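Local coordinates for protein ribulose bisphosphate carboxylase (Pyrococcus horikoshii, PDB 2D69) that probably catalyses the addition of carbon dioxide and water to ribulose 1,5-bisphosphate, yielding two molecules of 3-phosphoglycerate in an archaeal AMP degradation pathway, at residues Y323-L334 / R361-I369. Sequence-based numbering, arbitrary orientation.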
# COMPACT_ATOMS: atom_id res chain seq x y z
N TYR A 323 -28.12 -1.07 47.19
CA TYR A 323 -29.22 -0.69 46.34
C TYR A 323 -29.10 0.77 45.89
O TYR A 323 -29.22 1.04 44.71
CB TYR A 323 -30.58 -0.89 47.02
CG TYR A 323 -31.69 -0.38 46.14
CD1 TYR A 323 -32.35 0.82 46.41
CD2 TYR A 323 -32.01 -1.04 44.98
CE1 TYR A 323 -33.34 1.32 45.55
CE2 TYR A 323 -32.99 -0.58 44.13
CZ TYR A 323 -33.66 0.60 44.42
OH TYR A 323 -34.63 1.03 43.52
N GLU A 324 -28.90 1.69 46.83
CA GLU A 324 -28.77 3.12 46.53
C GLU A 324 -27.69 3.42 45.47
O GLU A 324 -27.93 4.15 44.51
CB GLU A 324 -28.43 3.92 47.79
CG GLU A 324 -29.36 3.72 48.97
CD GLU A 324 -30.66 4.51 48.85
OE1 GLU A 324 -30.70 5.67 49.35
OE2 GLU A 324 -31.66 3.95 48.28
N GLU A 325 -26.49 2.89 45.69
CA GLU A 325 -25.35 3.12 44.78
C GLU A 325 -25.65 2.56 43.40
O GLU A 325 -25.38 3.20 42.41
CB GLU A 325 -24.05 2.47 45.31
CG GLU A 325 -22.87 2.54 44.33
CD GLU A 325 -21.53 2.10 44.93
OE1 GLU A 325 -21.51 1.10 45.70
OE2 GLU A 325 -20.49 2.75 44.61
N ILE A 326 -26.21 1.37 43.34
CA ILE A 326 -26.40 0.71 42.07
C ILE A 326 -27.45 1.42 41.26
O ILE A 326 -27.26 1.64 40.04
CB ILE A 326 -26.78 -0.73 42.27
CG1 ILE A 326 -25.55 -1.48 42.83
CG2 ILE A 326 -27.22 -1.36 40.90
CD1 ILE A 326 -25.88 -2.87 43.30
N LYS A 327 -28.54 1.79 41.92
CA LYS A 327 -29.62 2.52 41.29
C LYS A 327 -29.11 3.88 40.77
O LYS A 327 -29.54 4.32 39.74
CB LYS A 327 -30.79 2.71 42.26
CG LYS A 327 -32.02 3.32 41.59
CD LYS A 327 -32.60 2.37 40.47
CE LYS A 327 -34.03 2.78 40.01
NZ LYS A 327 -34.07 4.19 39.44
N ARG A 328 -28.21 4.54 41.49
CA ARG A 328 -27.62 5.79 41.04
C ARG A 328 -26.85 5.55 39.71
O ARG A 328 -27.05 6.29 38.73
CB ARG A 328 -26.68 6.38 42.11
CG ARG A 328 -26.13 7.79 41.79
CD ARG A 328 -25.12 8.36 42.82
NE ARG A 328 -25.36 7.80 44.15
CZ ARG A 328 -26.36 8.14 44.97
NH1 ARG A 328 -27.22 9.10 44.61
NH2 ARG A 328 -26.49 7.54 46.16
N ILE A 329 -26.04 4.51 39.68
CA ILE A 329 -25.27 4.22 38.49
C ILE A 329 -26.18 3.94 37.30
O ILE A 329 -25.94 4.49 36.22
CB ILE A 329 -24.29 3.09 38.72
CG1 ILE A 329 -23.28 3.54 39.78
CG2 ILE A 329 -23.54 2.76 37.41
CD1 ILE A 329 -22.50 2.45 40.41
N ASN A 330 -27.19 3.09 37.48
CA ASN A 330 -28.05 2.72 36.37
C ASN A 330 -28.82 3.93 35.85
O ASN A 330 -29.02 4.05 34.64
CB ASN A 330 -29.08 1.63 36.75
CG ASN A 330 -28.47 0.21 36.91
OD1 ASN A 330 -29.22 -0.77 37.05
ND2 ASN A 330 -27.15 0.09 36.91
N ASP A 331 -29.28 4.78 36.78
CA ASP A 331 -30.02 5.98 36.45
C ASP A 331 -29.17 6.89 35.57
O ASP A 331 -29.63 7.41 34.58
CB ASP A 331 -30.44 6.77 37.72
CG ASP A 331 -31.64 6.13 38.45
OD1 ASP A 331 -32.01 6.66 39.52
OD2 ASP A 331 -32.24 5.11 38.05
N PHE A 332 -27.93 7.10 35.98
CA PHE A 332 -26.97 7.80 35.14
C PHE A 332 -26.79 7.14 33.77
O PHE A 332 -26.91 7.79 32.75
CB PHE A 332 -25.60 7.92 35.80
CG PHE A 332 -24.54 8.25 34.82
CD1 PHE A 332 -24.50 9.54 34.25
CD2 PHE A 332 -23.68 7.25 34.32
CE1 PHE A 332 -23.59 9.82 33.23
CE2 PHE A 332 -22.75 7.55 33.32
CZ PHE A 332 -22.71 8.85 32.77
N LEU A 333 -26.50 5.85 33.73
CA LEU A 333 -26.29 5.17 32.46
C LEU A 333 -27.44 5.39 31.48
O LEU A 333 -27.21 5.49 30.23
CB LEU A 333 -26.05 3.68 32.65
CG LEU A 333 -24.66 3.33 33.27
CD1 LEU A 333 -24.61 1.84 33.49
CD2 LEU A 333 -23.49 3.71 32.40
N LEU A 334 -28.66 5.48 32.01
CA LEU A 334 -29.83 5.56 31.16
C LEU A 334 -30.33 6.98 30.97
O LEU A 334 -31.25 7.18 30.21
CB LEU A 334 -30.98 4.69 31.72
CG LEU A 334 -30.81 3.18 31.67
CD1 LEU A 334 -31.83 2.53 32.62
CD2 LEU A 334 -30.98 2.67 30.25
N ARG A 361 -38.96 -5.00 38.86
CA ARG A 361 -39.66 -3.98 39.65
C ARG A 361 -38.70 -2.89 40.09
O ARG A 361 -39.00 -1.70 39.96
CB ARG A 361 -40.26 -4.62 40.89
CG ARG A 361 -41.37 -3.88 41.53
CD ARG A 361 -41.90 -4.62 42.79
NE ARG A 361 -41.15 -4.12 43.94
CZ ARG A 361 -40.29 -4.81 44.70
NH1 ARG A 361 -39.67 -4.17 45.69
NH2 ARG A 361 -40.07 -6.13 44.55
N LEU A 362 -37.55 -3.30 40.61
CA LEU A 362 -36.55 -2.38 41.17
C LEU A 362 -35.67 -1.66 40.13
O LEU A 362 -35.25 -0.52 40.34
CB LEU A 362 -35.63 -3.11 42.15
CG LEU A 362 -36.28 -3.56 43.48
CD1 LEU A 362 -35.27 -4.31 44.33
CD2 LEU A 362 -36.86 -2.40 44.28
N PHE A 363 -35.34 -2.34 39.04
CA PHE A 363 -34.36 -1.78 38.09
C PHE A 363 -34.87 -1.62 36.64
O PHE A 363 -34.11 -1.24 35.78
CB PHE A 363 -33.07 -2.62 38.09
CG PHE A 363 -32.33 -2.61 39.41
CD1 PHE A 363 -32.42 -3.69 40.28
CD2 PHE A 363 -31.53 -1.53 39.76
CE1 PHE A 363 -31.75 -3.71 41.49
CE2 PHE A 363 -30.82 -1.53 40.98
CZ PHE A 363 -30.92 -2.64 41.85
N GLY A 364 -36.14 -1.84 36.39
CA GLY A 364 -36.71 -1.65 35.07
C GLY A 364 -36.45 -2.74 34.05
O GLY A 364 -35.84 -3.76 34.33
N LYS A 365 -36.94 -2.51 32.83
CA LYS A 365 -36.80 -3.43 31.72
C LYS A 365 -35.58 -3.18 30.85
O LYS A 365 -35.30 -3.98 29.95
CB LYS A 365 -38.03 -3.30 30.86
CG LYS A 365 -39.31 -3.67 31.63
CD LYS A 365 -40.56 -3.63 30.75
CE LYS A 365 -41.07 -2.21 30.45
NZ LYS A 365 -42.42 -2.35 29.82
N ASP A 366 -34.92 -2.05 31.03
CA ASP A 366 -33.76 -1.72 30.22
C ASP A 366 -32.54 -2.24 30.93
O ASP A 366 -31.84 -1.50 31.63
CB ASP A 366 -33.66 -0.21 29.95
CG ASP A 366 -34.59 0.24 28.82
OD1 ASP A 366 -35.06 -0.62 28.04
OD2 ASP A 366 -34.93 1.41 28.66
N LEU A 367 -32.36 -3.54 30.77
CA LEU A 367 -31.28 -4.30 31.40
C LEU A 367 -30.82 -5.40 30.49
O LEU A 367 -31.60 -5.95 29.70
CB LEU A 367 -31.74 -4.98 32.69
CG LEU A 367 -32.26 -4.14 33.83
CD1 LEU A 367 -32.80 -5.07 34.89
CD2 LEU A 367 -31.19 -3.24 34.42
N VAL A 368 -29.55 -5.73 30.60
CA VAL A 368 -29.09 -7.01 30.14
C VAL A 368 -28.95 -7.87 31.37
O VAL A 368 -28.23 -7.47 32.31
CB VAL A 368 -27.77 -6.89 29.44
CG1 VAL A 368 -27.27 -8.25 29.03
CG2 VAL A 368 -27.88 -5.95 28.21
N ILE A 369 -29.58 -9.04 31.38
CA ILE A 369 -29.62 -9.85 32.60
C ILE A 369 -28.76 -11.09 32.40
O ILE A 369 -29.08 -11.93 31.56
CB ILE A 369 -31.04 -10.26 32.90
CG1 ILE A 369 -31.86 -9.03 33.29
CG2 ILE A 369 -31.09 -11.29 34.02
CD1 ILE A 369 -33.35 -9.31 33.29
O HOH W 1 -31.89 0.32 36.96
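Phe-363, the last helical residue before Gly-364, is the knob of this contact: its ring drops into a hole on helix 323-334 formed by Tyr-323, Ile-326, Lys-327 and Asn-330. Ile-326 CG2 abuts Phe-363 CE2 at 3.6 Å, and Lys-327 CD borders the ring at CD2. The Tyr-323 ring, carried there by CG anti to the backbone N (chi1 176°), meets Phe-363 obliquely, with planes at 57° and CD2 3.7 Å from Phe-363 CZ. CE2 of the tyrosine also touches Leu-362 CB. Cutting Phe-363 back to an alanine is likely to open a gap between Ile-326 and Lys-327 and leave the tyrosine ring freer to turn. Asn-330 OD1 borders the hole next to Lys-327, 3.6 Å from Phe-363 CD2, and accepts from a water that also donates to Phe-363 O, while Asn-330 ND2 is hydrogen-bonded to Thr-312 OG1. One turn on, Leu-334 CD2 lies against Asp-366 CB at 3.9 Å; the Asp-366 carboxylate is salt-bridged to Arg-144. The contact thus joins helix 323-334 to the end of helix 356-363 and the loop leading into strand 368-370, outside the TIM barrel, with Asn-330 and Leu-367 both packing onto Pro-345 of strand 344-348, which lies between strands 309-311 and 368-370.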